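Local structure of serine protease pet (Escherichia coli, 4OM9) at residues G367-Q373 with G384-A390; Q375-T381 with T393-V399; G300-K306 with K323-E329; T453-T458 with G479-L483. The protein acts as a secreted serine protease and enterotoxin of enteroaggregative strains, probably cleaving the host cytoskeletal protein alpha-fodrin. One frame throughout, in Å; residues are numbered along the deposited sequence.

Interaction 1 (G367-Q373 with G384-A390)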
loop_
_atom_site.group_PDB
_atom_site.type_symbol
_atom_site.label_atom_id
_atom_site.label_comp_id
_atom_site.label_asym_id
_atom_site.label_seq_id
_atom_site.Cartn_x
_atom_site.Cartn_y
_atom_site.Cartn_z
ATOM N N GLY A 367 22.577 20.347 -0.562
ATOM C CA GLY A 367 23.035 20.751 0.760
ATOM C C GLY A 367 21.976 21.358 1.672
ATOM O O GLY A 367 20.789 21.416 1.322
ATOM N N SER A 368 22.427 21.843 2.828
ATOM C CA SER A 368 21.545 22.278 3.923
ATOM C C SER A 368 21.419 23.786 4.165
ATOM O O SER A 368 22.413 24.469 4.395
ATOM C CB SER A 368 22.016 21.654 5.246
ATOM O OG SER A 368 22.152 20.255 5.135
ATOM N N LEU A 369 20.181 24.277 4.155
ATOM C CA LEU A 369 19.878 25.613 4.635
ATOM C C LEU A 369 19.437 25.510 6.106
ATOM O O LEU A 369 18.421 24.892 6.415
ATOM C CB LEU A 369 18.788 26.268 3.785
ATOM C CG LEU A 369 18.603 27.765 4.046
ATOM C CD1 LEU A 369 19.873 28.516 3.717
ATOM C CD2 LEU A 369 17.453 28.348 3.261
ATOM N N ASN A 370 20.228 26.085 7.006
ATOM C CA ASN A 370 19.940 26.044 8.435
ATOM C C ASN A 370 19.368 27.374 8.897
ATOM O O ASN A 370 20.101 28.326 9.103
ATOM C CB ASN A 370 21.196 25.712 9.235
ATOM C CG ASN A 370 20.915 25.577 10.724
ATOM O OD1 ASN A 370 19.772 25.335 11.135
ATOM N ND2 ASN A 370 21.961 25.737 11.544
ATOM N N VAL A 371 18.050 27.432 9.046
ATOM C CA VAL A 371 17.378 28.698 9.258
ATOM C C VAL A 371 17.299 28.987 10.746
ATOM O O VAL A 371 16.510 28.379 11.454
ATOM C CB VAL A 371 15.984 28.704 8.635
ATOM C CG1 VAL A 371 15.472 30.119 8.523
ATOM C CG2 VAL A 371 16.018 28.036 7.227
ATOM N N ILE A 372 18.130 29.934 11.188
ATOM C CA ILE A 372 18.305 30.283 12.606
ATOM C C ILE A 372 17.235 31.241 13.144
ATOM O O ILE A 372 16.945 31.241 14.342
ATOM C CB ILE A 372 19.697 30.920 12.847
ATOM C CG1 ILE A 372 20.796 30.073 12.197
ATOM C CG2 ILE A 372 19.968 31.118 14.346
ATOM C CD1 ILE A 372 20.779 28.612 12.628
ATOM N N GLN A 373 16.648 32.049 12.268
ATOM C CA GLN A 373 15.621 33.001 12.694
ATOM C C GLN A 373 14.325 32.904 11.870
ATOM O O GLN A 373 14.328 32.432 10.750
ATOM C CB GLN A 373 16.164 34.437 12.653
ATOM C CG GLN A 373 16.753 34.942 11.316
ATOM C CD GLN A 373 17.188 36.439 11.396
ATOM O OE1 GLN A 373 16.371 37.335 11.220
ATOM N NE2 GLN A 373 18.458 36.684 11.692
ATOM N N GLY A 384 17.731 18.651 -0.979
ATOM C CA GLY A 384 18.535 18.838 0.207
ATOM C C GLY A 384 17.681 19.058 1.459
ATOM O O GLY A 384 16.495 18.675 1.511
ATOM N N THR A 385 18.289 19.692 2.465
ATOM C CA THR A 385 17.665 19.841 3.770
ATOM C C THR A 385 17.430 21.304 4.122
ATOM O O THR A 385 18.287 22.142 3.905
ATOM C CB THR A 385 18.538 19.219 4.870
ATOM O OG1 THR A 385 18.911 17.891 4.488
ATOM C CG2 THR A 385 17.789 19.190 6.217
ATOM N N VAL A 386 16.252 21.604 4.641
ATOM C CA VAL A 386 15.988 22.884 5.228
ATOM C C VAL A 386 15.644 22.620 6.696
ATOM O O VAL A 386 14.724 21.853 7.012
ATOM C CB VAL A 386 14.867 23.631 4.503
ATOM C CG1 VAL A 386 14.521 24.940 5.246
ATOM C CG2 VAL A 386 15.292 23.927 3.072
ATOM N N ILE A 387 16.430 23.214 7.588
ATOM C CA ILE A 387 16.249 22.997 9.000
ATOM C C ILE A 387 15.557 24.200 9.621
ATOM O O ILE A 387 15.957 25.336 9.412
ATOM C CB ILE A 387 17.584 22.749 9.707
ATOM C CG1 ILE A 387 18.346 21.607 9.021
ATOM C CG2 ILE A 387 17.347 22.455 11.211
ATOM C CD1 ILE A 387 19.770 21.402 9.558
ATOM N N LEU A 388 14.491 23.948 10.356
ATOM C CA LEU A 388 13.760 25.019 10.994
ATOM C C LEU A 388 14.313 25.173 12.377
ATOM O O LEU A 388 14.102 24.303 13.213
ATOM C CB LEU A 388 12.273 24.705 11.031
ATOM C CG LEU A 388 11.732 24.226 9.690
ATOM C CD1 LEU A 388 10.231 23.933 9.765
ATOM C CD2 LEU A 388 12.033 25.272 8.606
ATOM N N GLY A 389 15.046 26.261 12.615
ATOM C CA GLY A 389 15.685 26.471 13.900
ATOM C C GLY A 389 14.978 27.493 14.766
ATOM O O GLY A 389 15.477 27.861 15.826
ATOM N N ALA A 390 13.807 27.946 14.333
ATOM C CA ALA A 390 13.099 28.991 15.075
ATOM C C ALA A 390 11.600 28.713 15.149
ATOM O O ALA A 390 11.067 27.959 14.331
ATOM C CB ALA A 390 13.358 30.368 14.436
HETATM O O HOH W 1 21.291 18.015 2.894
HETATM O O HOH W 2 18.056 28.541 15.917
#
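The carbonyl oxygen L369 O is gripped from the neighbouring strand by two groups: I387 N donates to it at 2.9 Å in a nearly straight bond (171°), and the CA-H of V386 adds a longer contact. T385 O is held in the same way, by L369 N at 2.9 Å and by the CA-H of S368. V371 N to I387 O and G389 N to V371 O carry the ladder onward between parallel strands whose axes approach to 4.7 Å. On the face of S368, N370, T385 and I387, polar and apolar groups mix. N370 keeps CG anti to its backbone N (chi1 -176°), and its OD1 settles 3.7 Å from I387 CB, while its ND2 binds D350 OD1 on strand 348-352, the sheet neighbour on the other side. The hydroxyls S368 OG and T385 OG1 share one water. The other face is aliphatic: V371 CG2 meets V386 CG1 at 4.0 Å, and L369 lies beside the valine's CG2 branch. Beta-branched and leucine side chains suit this buried side, where V386 also packs on L379 and T381. G384 brings its CA to 3.6 Å from G367 O; a side chain here would run into that oxygen, and the positive phi also favours glycine. Parallel strands in register, with an aliphatic inner face and a mixed outer one, are the hallmark of successive coils of a right-handed parallel beta-helix.

Interaction 2 (Q375-T381 with T393-V399); sequences QNTNLKT and TFNNIYV
K380 crosses the ring of Y398 at an angle. CB, CG and CD pass its CD1 corner, CG at 3.6 Å from Y398 CD1, and CE then lies over one face, offset toward the rim. NZ ends 4.8 Å from the ring centroid and only 7° off its normal, a cation-pi contact. The chain is extended beyond CG, which lets the methylenes cover the ring before the ammonium passes on to A632 O and T88 OG1. The tyrosine's OH meets E113 and S87, so this pair also faces the protease region. On the side of L379, facing away from K380 and Y398, the ring of F394, from the turn before the strand, is sandwiched: L379 CB sits over the centre of one face, 3.6 Å from the centroid, and Q375 CG covers the other, while T377 O lies at the ring edge in its plane. A bend at chi2 (-68°) turns the glutamine back, and its OE1 serves Y355 and W351. L379 CD2 further touches I397 CG2 at 3.8 Å. Asparagines line the turn: N395 ND2 gives N376 OD1 a bond of 3.0 Å, with the acceptor in the plane of the donor amide, whereas N378 OD1 receives only weak bonds from N396 N and ND2. Backbone bonds from L379 N to N396 O, Y398 N to L379 O and T381 N to Y398 O bind the rungs. Asparagine-rich turns of successive coils, leading into parallel strands with aliphatic and aromatic filling, are characteristic of the parallel beta-helix.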
loop_
_atom_site.group_PDB
_atom_site.type_symbol
_atom_site.label_atom_id
_atom_site.label_comp_id
_atom_site.label_asym_id
_atom_site.label_seq_id
_atom_site.Cartn_x
_atom_site.Cartn_y
_atom_site.Cartn_z
ATOM N N GLN A 375 11.363 33.927 9.439
ATOM C CA GLN A 375 11.563 34.538 8.131
ATOM C C GLN A 375 10.431 35.463 7.732
ATOM O O GLN A 375 10.631 36.358 6.909
ATOM C CB GLN A 375 11.724 33.451 7.076
ATOM C CG GLN A 375 12.973 32.620 7.268
ATOM C CD GLN A 375 14.233 33.422 7.010
ATOM O OE1 GLN A 375 14.543 33.786 5.860
ATOM N NE2 GLN A 375 14.969 33.704 8.074
ATOM N N ASN A 376 9.256 35.268 8.331
ATOM C CA ASN A 376 8.060 35.998 7.907
ATOM C C ASN A 376 7.904 35.967 6.368
ATOM O O ASN A 376 7.557 36.959 5.735
ATOM C CB ASN A 376 8.112 37.442 8.432
ATOM C CG ASN A 376 6.827 38.220 8.167
ATOM O OD1 ASN A 376 5.752 37.638 7.992
ATOM N ND2 ASN A 376 6.945 39.545 8.108
ATOM N N THR A 377 8.163 34.810 5.768
ATOM C CA THR A 377 7.917 34.641 4.337
ATOM C C THR A 377 7.700 33.174 4.045
ATOM O O THR A 377 7.741 32.355 4.960
ATOM C CB THR A 377 9.095 35.184 3.445
ATOM O OG1 THR A 377 8.627 35.446 2.112
ATOM C CG2 THR A 377 10.236 34.180 3.396
ATOM N N ASN A 378 7.478 32.852 2.768
ATOM C CA ASN A 378 7.208 31.481 2.347
ATOM C C ASN A 378 8.442 30.799 1.799
ATOM O O ASN A 378 9.325 31.439 1.236
ATOM C CB ASN A 378 6.079 31.443 1.312
ATOM C CG ASN A 378 4.765 31.983 1.873
ATOM O OD1 ASN A 378 4.576 32.047 3.098
ATOM N ND2 ASN A 378 3.855 32.379 0.984
ATOM N N LEU A 379 8.513 29.497 2.021
ATOM C CA LEU A 379 9.588 28.692 1.503
ATOM C C LEU A 379 9.068 27.788 0.378
ATOM O O LEU A 379 7.977 27.228 0.476
ATOM C CB LEU A 379 10.206 27.851 2.621
ATOM C CG LEU A 379 11.190 26.799 2.104
ATOM C CD1 LEU A 379 12.457 27.468 1.608
ATOM C CD2 LEU A 379 11.513 25.736 3.134
ATOM N N LYS A 380 9.843 27.673 -0.693
ATOM C CA LYS A 380 9.620 26.640 -1.701
ATOM C C LYS A 380 10.896 25.833 -1.855
ATOM O O LYS A 380 11.896 26.356 -2.330
ATOM C CB LYS A 380 9.196 27.248 -3.031
ATOM C CG LYS A 380 7.809 27.856 -2.981
ATOM C CD LYS A 380 7.239 28.102 -4.355
ATOM C CE LYS A 380 5.800 28.586 -4.249
ATOM N NZ LYS A 380 5.061 28.617 -5.556
ATOM N N THR A 381 10.879 24.570 -1.434
ATOM C CA THR A 381 12.090 23.763 -1.470
ATOM C C THR A 381 11.894 22.451 -2.259
ATOM O O THR A 381 10.818 21.844 -2.228
ATOM C CB THR A 381 12.602 23.463 -0.035
ATOM O OG1 THR A 381 13.775 22.648 -0.107
ATOM C CG2 THR A 381 11.552 22.755 0.821
ATOM N N THR A 393 9.246 29.259 11.752
ATOM C CA THR A 393 10.382 29.629 10.928
ATOM C C THR A 393 9.957 30.263 9.595
ATOM O O THR A 393 10.409 31.354 9.255
ATOM C CB THR A 393 11.275 28.417 10.685
ATOM O OG1 THR A 393 11.797 27.979 11.952
ATOM C CG2 THR A 393 12.412 28.784 9.755
ATOM N N PHE A 394 9.057 29.611 8.875
ATOM C CA PHE A 394 8.447 30.221 7.704
ATOM C C PHE A 394 6.975 30.383 7.965
ATOM O O PHE A 394 6.442 29.754 8.862
ATOM C CB PHE A 394 8.700 29.380 6.450
ATOM C CG PHE A 394 10.132 29.397 6.009
ATOM C CD1 PHE A 394 10.600 30.411 5.182
ATOM C CD2 PHE A 394 11.014 28.427 6.436
ATOM C CE1 PHE A 394 11.927 30.448 4.765
ATOM C CE2 PHE A 394 12.338 28.454 6.036
ATOM C CZ PHE A 394 12.799 29.474 5.197
ATOM N N ASN A 395 6.315 31.244 7.211
ATOM C CA ASN A 395 4.881 31.361 7.355
ATOM C C ASN A 395 4.195 30.105 6.735
ATOM O O ASN A 395 3.377 29.452 7.387
ATOM C CB ASN A 395 4.401 32.669 6.730
ATOM C CG ASN A 395 4.946 33.911 7.480
ATOM O OD1 ASN A 395 5.261 33.845 8.673
ATOM N ND2 ASN A 395 5.062 35.030 6.776
ATOM N N ASN A 396 4.585 29.768 5.505
ATOM C CA ASN A 396 4.129 28.579 4.787
ATOM C C ASN A 396 5.285 27.902 4.078
ATOM O O ASN A 396 6.135 28.586 3.510
ATOM C CB ASN A 396 3.065 28.934 3.749
ATOM C CG ASN A 396 1.821 29.502 4.374
ATOM O OD1 ASN A 396 1.019 28.768 4.939
ATOM N ND2 ASN A 396 1.655 30.821 4.285
ATOM N N ILE A 397 5.303 26.566 4.085
ATOM C CA ILE A 397 6.317 25.806 3.373
ATOM C C ILE A 397 5.725 24.931 2.253
ATOM O O ILE A 397 4.716 24.235 2.458
ATOM C CB ILE A 397 7.105 24.928 4.342
ATOM C CG1 ILE A 397 7.805 25.803 5.375
ATOM C CG2 ILE A 397 8.111 24.051 3.588
ATOM C CD1 ILE A 397 8.376 25.054 6.542
ATOM N N TYR A 398 6.358 24.973 1.076
ATOM C CA TYR A 398 5.961 24.168 -0.082
ATOM C C TYR A 398 7.097 23.227 -0.425
ATOM O O TYR A 398 8.220 23.656 -0.676
ATOM C CB TYR A 398 5.592 25.078 -1.243
ATOM C CG TYR A 398 5.487 24.529 -2.667
ATOM C CD1 TYR A 398 6.599 24.511 -3.502
ATOM C CD2 TYR A 398 4.244 24.163 -3.216
ATOM C CE1 TYR A 398 6.500 24.095 -4.821
ATOM C CE2 TYR A 398 4.132 23.720 -4.538
ATOM C CZ TYR A 398 5.274 23.697 -5.336
ATOM O OH TYR A 398 5.224 23.306 -6.647
ATOM N N VAL A 399 6.802 21.930 -0.361
ATOM C CA VAL A 399 7.787 20.889 -0.595
ATOM C C VAL A 399 7.458 20.197 -1.908
ATOM O O VAL A 399 6.362 19.641 -2.066
ATOM C CB VAL A 399 7.803 19.885 0.549
ATOM C CG1 VAL A 399 8.973 18.915 0.422
ATOM C CG2 VAL A 399 7.850 20.640 1.879
HETATM O O HOH W 3 4.606 34.928 3.445
#

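Interaction 3 (G300-K306 with K323-E329)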
loop_
_atom_site.group_PDB
_atom_site.type_symbol
_atom_site.label_atom_id
_atom_site.label_comp_id
_atom_site.label_asym_id
_atom_site.label_seq_id
_atom_site.Cartn_x
_atom_site.Cartn_y
_atom_site.Cartn_z
ATOM N N GLY A 300 33.963 28.280 1.567
ATOM C CA GLY A 300 33.350 28.438 2.876
ATOM C C GLY A 300 33.563 29.857 3.381
ATOM O O GLY A 300 34.137 30.693 2.682
ATOM N N GLY A 301 33.109 30.139 4.597
ATOM C CA GLY A 301 33.340 31.441 5.193
ATOM C C GLY A 301 32.076 32.167 5.586
ATOM O O GLY A 301 31.002 31.584 5.639
ATOM N N LYS A 302 32.202 33.454 5.871
ATOM C CA LYS A 302 31.059 34.221 6.327
ATOM C C LYS A 302 30.672 35.248 5.289
ATOM O O LYS A 302 31.522 35.812 4.616
ATOM C CB LYS A 302 31.358 34.899 7.671
ATOM C CG LYS A 302 30.228 35.797 8.190
ATOM C CD LYS A 302 30.670 36.612 9.409
ATOM C CE LYS A 302 29.680 37.718 9.733
ATOM N NZ LYS A 302 30.026 38.452 10.993
ATOM N N ILE A 303 29.372 35.455 5.159
ATOM C CA ILE A 303 28.799 36.440 4.262
ATOM C C ILE A 303 28.058 37.454 5.105
ATOM O O ILE A 303 27.098 37.100 5.783
ATOM C CB ILE A 303 27.818 35.796 3.245
ATOM C CG1 ILE A 303 28.568 34.905 2.254
ATOM C CG2 ILE A 303 27.017 36.862 2.494
ATOM C CD1 ILE A 303 27.676 34.254 1.235
ATOM N N SER A 304 28.489 38.707 5.081
ATOM C CA SER A 304 27.803 39.723 5.869
ATOM C C SER A 304 27.159 40.804 5.016
ATOM O O SER A 304 27.806 41.383 4.153
ATOM C CB SER A 304 28.766 40.373 6.859
ATOM O OG SER A 304 28.073 41.329 7.634
ATOM N N LEU A 305 25.891 41.091 5.289
ATOM C CA LEU A 305 25.146 42.109 4.551
ATOM C C LEU A 305 25.007 43.392 5.383
ATOM O O LEU A 305 24.523 43.337 6.527
ATOM C CB LEU A 305 23.763 41.573 4.163
ATOM C CG LEU A 305 23.581 40.829 2.840
ATOM C CD1 LEU A 305 24.760 39.927 2.546
ATOM C CD2 LEU A 305 22.287 40.052 2.855
ATOM N N LYS A 306 25.432 44.530 4.810
ATOM C CA LYS A 306 25.324 45.836 5.470
ATOM C C LYS A 306 23.981 46.499 5.226
ATOM O O LYS A 306 23.700 47.571 5.750
ATOM C CB LYS A 306 26.414 46.797 4.984
ATOM C CG LYS A 306 27.770 46.183 4.761
ATOM C CD LYS A 306 28.427 46.774 3.513
ATOM C CE LYS A 306 29.219 48.026 3.795
ATOM N NZ LYS A 306 29.889 48.499 2.556
ATOM N N LYS A 323 31.125 24.983 4.970
ATOM C CA LYS A 323 30.269 25.677 5.929
ATOM C C LYS A 323 30.220 27.193 5.659
ATOM O O LYS A 323 31.244 27.834 5.500
ATOM C CB LYS A 323 30.763 25.402 7.355
ATOM C CG LYS A 323 29.953 26.080 8.447
ATOM C CD LYS A 323 28.459 25.787 8.295
ATOM C CE LYS A 323 27.753 25.741 9.642
ATOM N NZ LYS A 323 27.787 27.022 10.381
ATOM N N TYR A 324 29.011 27.746 5.602
ATOM C CA TYR A 324 28.790 29.174 5.374
ATOM C C TYR A 324 27.844 29.776 6.404
ATOM O O TYR A 324 26.923 29.112 6.875
ATOM C CB TYR A 324 28.198 29.423 3.987
ATOM C CG TYR A 324 29.118 29.116 2.836
ATOM C CD1 TYR A 324 29.172 27.836 2.286
ATOM C CD2 TYR A 324 29.915 30.110 2.280
ATOM C CE1 TYR A 324 30.007 27.555 1.218
ATOM C CE2 TYR A 324 30.749 29.841 1.214
ATOM C CZ TYR A 324 30.796 28.564 0.687
ATOM O OH TYR A 324 31.635 28.296 -0.363
ATOM N N THR A 325 28.057 31.041 6.735
ATOM C CA THR A 325 27.091 31.779 7.531
ATOM C C THR A 325 26.696 33.043 6.768
ATOM O O THR A 325 27.514 33.637 6.071
ATOM C CB THR A 325 27.650 32.128 8.920
ATOM O OG1 THR A 325 27.926 30.922 9.646
ATOM C CG2 THR A 325 26.642 32.934 9.712
ATOM N N VAL A 326 25.422 33.409 6.857
ATOM C CA VAL A 326 24.914 34.639 6.277
ATOM C C VAL A 326 24.337 35.483 7.401
ATOM O O VAL A 326 23.341 35.108 8.030
ATOM C CB VAL A 326 23.836 34.390 5.222
ATOM C CG1 VAL A 326 23.324 35.707 4.668
ATOM C CG2 VAL A 326 24.361 33.473 4.098
ATOM N N SER A 327 24.972 36.618 7.657
ATOM C CA SER A 327 24.636 37.434 8.817
ATOM C C SER A 327 24.397 38.883 8.442
ATOM O O SER A 327 24.880 39.359 7.418
ATOM C CB SER A 327 25.754 37.370 9.860
ATOM O OG SER A 327 25.961 36.050 10.318
ATOM N N ALA A 328 23.649 39.570 9.297
ATOM C CA ALA A 328 23.533 41.020 9.238
ATOM C C ALA A 328 24.606 41.674 10.083
ATOM O O ALA A 328 24.844 41.292 11.228
ATOM C CB ALA A 328 22.174 41.472 9.700
ATOM N N GLU A 329 25.242 42.675 9.502
ATOM C CA GLU A 329 26.178 43.516 10.217
ATOM C C GLU A 329 25.478 44.179 11.400
ATOM O O GLU A 329 24.341 44.630 11.269
ATOM C CB GLU A 329 26.733 44.555 9.262
ATOM C CG GLU A 329 27.998 45.246 9.661
ATOM C CD GLU A 329 28.437 46.226 8.572
ATOM O OE1 GLU A 329 29.446 45.954 7.888
ATOM O OE2 GLU A 329 27.745 47.249 8.376
HETATM O O HOH W 4 30.638 43.184 7.972
#
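From G301 with Y324 to L305 with A328, the two strands run parallel, their axes approaching to 4.7 Å and crossing at -17°, with backbone donors drawn from each in turn, such as I303 N to T325 O at 2.8 Å. At the start, Y324 lays its ring beneath G300, whose CA stands 3.6 Å from the ring centroid in a CH-pi contact. Its OH accepts from G300 N at 3.0 Å and also meets D319, so the phenol bridges backbone and carboxylate. Glycine suits both 300 and 301: their phi angles are positive, and the bare CA of G300 can settle on the aromatic face, offset toward the rim. F318 meets the same tyrosine edge-to-face. In the middle, I303 CB and V326 CG2 pack at 4.3 Å on the buried side, which F297, I270 and W351 complete. The outer side carries K302, whose extended chain passes CE 3.9 Å from S327 CB. S304 holds OG anti to its backbone N (chi1 -179°), which turns the hydroxyl toward the far end of the contact; there a water joins it to E329 OE1. K306 and E329 lie side by side, but touch through aliphatic K306 CG, with NZ 5.9 Å from OE1. The chemistry therefore implies a contact held chiefly by its backbone ladder and apolar inner face: K306 and E329 would probably add only weak attraction, whereas K323 forms a salt bridge with D350 on strand 348-352, and Y324 holds the start of strand 301-305 through both ring and hydroxyl.

Interaction 4 (T453-T458 with G479-L483)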
loop_
_atom_site.group_PDB
_atom_site.type_symbol
_atom_site.label_atom_id
_atom_site.label_comp_id
_atom_site.label_asym_id
_atom_site.label_seq_id
_atom_site.Cartn_x
_atom_site.Cartn_y
_atom_site.Cartn_z
ATOM N N THR A 453 8.657 11.600 9.241
ATOM C CA THR A 453 9.545 10.679 9.932
ATOM C C THR A 453 10.106 11.278 11.215
ATOM O O THR A 453 9.768 12.398 11.600
ATOM C CB THR A 453 10.726 10.268 9.033
ATOM O OG1 THR A 453 11.400 9.155 9.633
ATOM C CG2 THR A 453 11.726 11.460 8.862
ATOM N N ASN A 454 10.965 10.525 11.882
ATOM C CA ASN A 454 11.737 11.078 12.976
ATOM C C ASN A 454 13.064 10.354 13.116
ATOM O O ASN A 454 13.107 9.210 13.560
ATOM C CB ASN A 454 10.968 11.015 14.283
ATOM C CG ASN A 454 11.831 11.388 15.473
ATOM O OD1 ASN A 454 12.699 12.246 15.362
ATOM N ND2 ASN A 454 11.623 10.717 16.608
ATOM N N SER A 455 14.138 11.043 12.731
ATOM C CA SER A 455 15.469 10.465 12.660
ATOM C C SER A 455 16.139 10.411 14.023
ATOM O O SER A 455 17.229 9.865 14.168
ATOM C CB SER A 455 16.338 11.271 11.672
ATOM O OG SER A 455 16.479 12.634 12.069
ATOM N N ASN A 456 15.501 11.004 15.024
ATOM C CA ASN A 456 16.048 10.986 16.387
ATOM C C ASN A 456 15.708 9.662 17.070
ATOM O O ASN A 456 14.553 9.400 17.381
ATOM C CB ASN A 456 15.512 12.162 17.206
ATOM C CG ASN A 456 16.280 12.377 18.500
ATOM O OD1 ASN A 456 16.740 11.429 19.142
ATOM N ND2 ASN A 456 16.418 13.638 18.890
ATOM N N THR A 457 16.715 8.831 17.303
ATOM C CA THR A 457 16.457 7.475 17.767
ATOM C C THR A 457 16.288 7.386 19.281
ATOM O O THR A 457 16.055 6.300 19.809
ATOM C CB THR A 457 17.593 6.503 17.343
ATOM O OG1 THR A 457 18.798 6.821 18.048
ATOM C CG2 THR A 457 17.852 6.591 15.852
ATOM N N THR A 458 16.396 8.510 19.980
ATOM C CA THR A 458 16.402 8.462 21.436
ATOM C C THR A 458 15.244 9.230 22.055
ATOM O O THR A 458 14.999 9.131 23.247
ATOM C CB THR A 458 17.722 9.017 22.010
ATOM O OG1 THR A 458 17.937 10.346 21.519
ATOM C CG2 THR A 458 18.897 8.131 21.619
ATOM N N GLY A 479 10.248 5.788 10.798
ATOM C CA GLY A 479 11.119 6.277 11.847
ATOM C C GLY A 479 10.510 6.208 13.240
ATOM O O GLY A 479 9.534 5.487 13.484
ATOM N N ASN A 480 11.093 6.985 14.148
ATOM C CA ASN A 480 10.781 6.920 15.570
ATOM C C ASN A 480 9.573 7.776 15.935
ATOM O O ASN A 480 9.701 8.788 16.624
ATOM C CB ASN A 480 12.008 7.345 16.382
ATOM C CG ASN A 480 11.836 7.111 17.874
ATOM O OD1 ASN A 480 11.011 6.303 18.296
ATOM N ND2 ASN A 480 12.621 7.824 18.683
ATOM N N VAL A 481 8.398 7.343 15.483
ATOM C CA VAL A 481 7.183 8.136 15.595
ATOM C C VAL A 481 6.064 7.372 16.336
ATOM O O VAL A 481 5.984 6.145 16.282
ATOM C CB VAL A 481 6.688 8.555 14.190
ATOM C CG1 VAL A 481 5.395 9.334 14.258
ATOM C CG2 VAL A 481 7.775 9.364 13.426
ATOM N N ARG A 482 5.215 8.103 17.041
ATOM C CA ARG A 482 3.964 7.548 17.526
ATOM C C ARG A 482 2.857 8.385 16.927
ATOM O O ARG A 482 2.966 9.615 16.896
ATOM C CB ARG A 482 3.896 7.549 19.051
ATOM C CG ARG A 482 2.500 7.515 19.625
ATOM C CD ARG A 482 2.578 7.621 21.141
ATOM N NE ARG A 482 1.273 7.779 21.776
ATOM C CZ ARG A 482 0.558 6.783 22.290
ATOM N NH1 ARG A 482 1.004 5.532 22.234
ATOM N NH2 ARG A 482 -0.609 7.041 22.866
ATOM N N LEU A 483 1.816 7.715 16.426
ATOM C CA LEU A 483 0.711 8.389 15.752
ATOM C C LEU A 483 -0.541 8.371 16.601
ATOM O O LEU A 483 -0.949 7.303 17.040
ATOM C CB LEU A 483 0.417 7.723 14.419
ATOM C CG LEU A 483 -0.810 8.213 13.645
ATOM C CD1 LEU A 483 -0.679 9.661 13.275
ATOM C CD2 LEU A 483 -0.970 7.418 12.386
#
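Two asparagine amides, N454 and N480, lie side by side with their planes only 14° apart, and each reaches a backbone carbonyl of the opposing segment. In this beta-helix the pair joins two turns of successive coils, where hardly any regular strand is present. N454 ND2 donates to N480 O at 2.7 Å, almost straight (176°), and also gives a bond to K459 O. In return N480 ND2 binds N456 O at 2.8 Å, the acceptor in the amide plane. Both side chains hold CG anti to the backbone N (171° in N454), which lets them extend toward the other segment alongside each other. A third bond, N480 N to N454 O, arrives on a lone pair. Asparagine suits these places because its short amide can replace a missing backbone partner while its OD1 takes another: N454 OD1 accepts from N456 N as an Asx turn and from G435 N, and N480 OD1 from N505. N480 is also the centre of an inverse gamma turn. Beyond it, V481 CG2 packs on N454 CB at 3.7 Å. T458 N closes a second Asx turn on N456 OD1. T458 OG1 donates to the same N456 OD1 at 2.9 Å.

Read from the N terminus, interaction 3 comes first, closing a coil in which sixteen residues separate its segments. Interactions 1 and 2 follow and cross: the segments 367-373, 375-381, 384-390 and 393-399 alternate, so one pairs neighbouring coils on one sheet of the helix and the other pairs the same coils on the next. They meet inside, where V371 and L388 pack on T393. Interactions 1 and 3 belong to the same sheet, their centres about 15 Å apart. Interaction 4 closes last, in series with the others; it leads from the end of strand 451-453 of that sheet to strand 481-486, further along the helix.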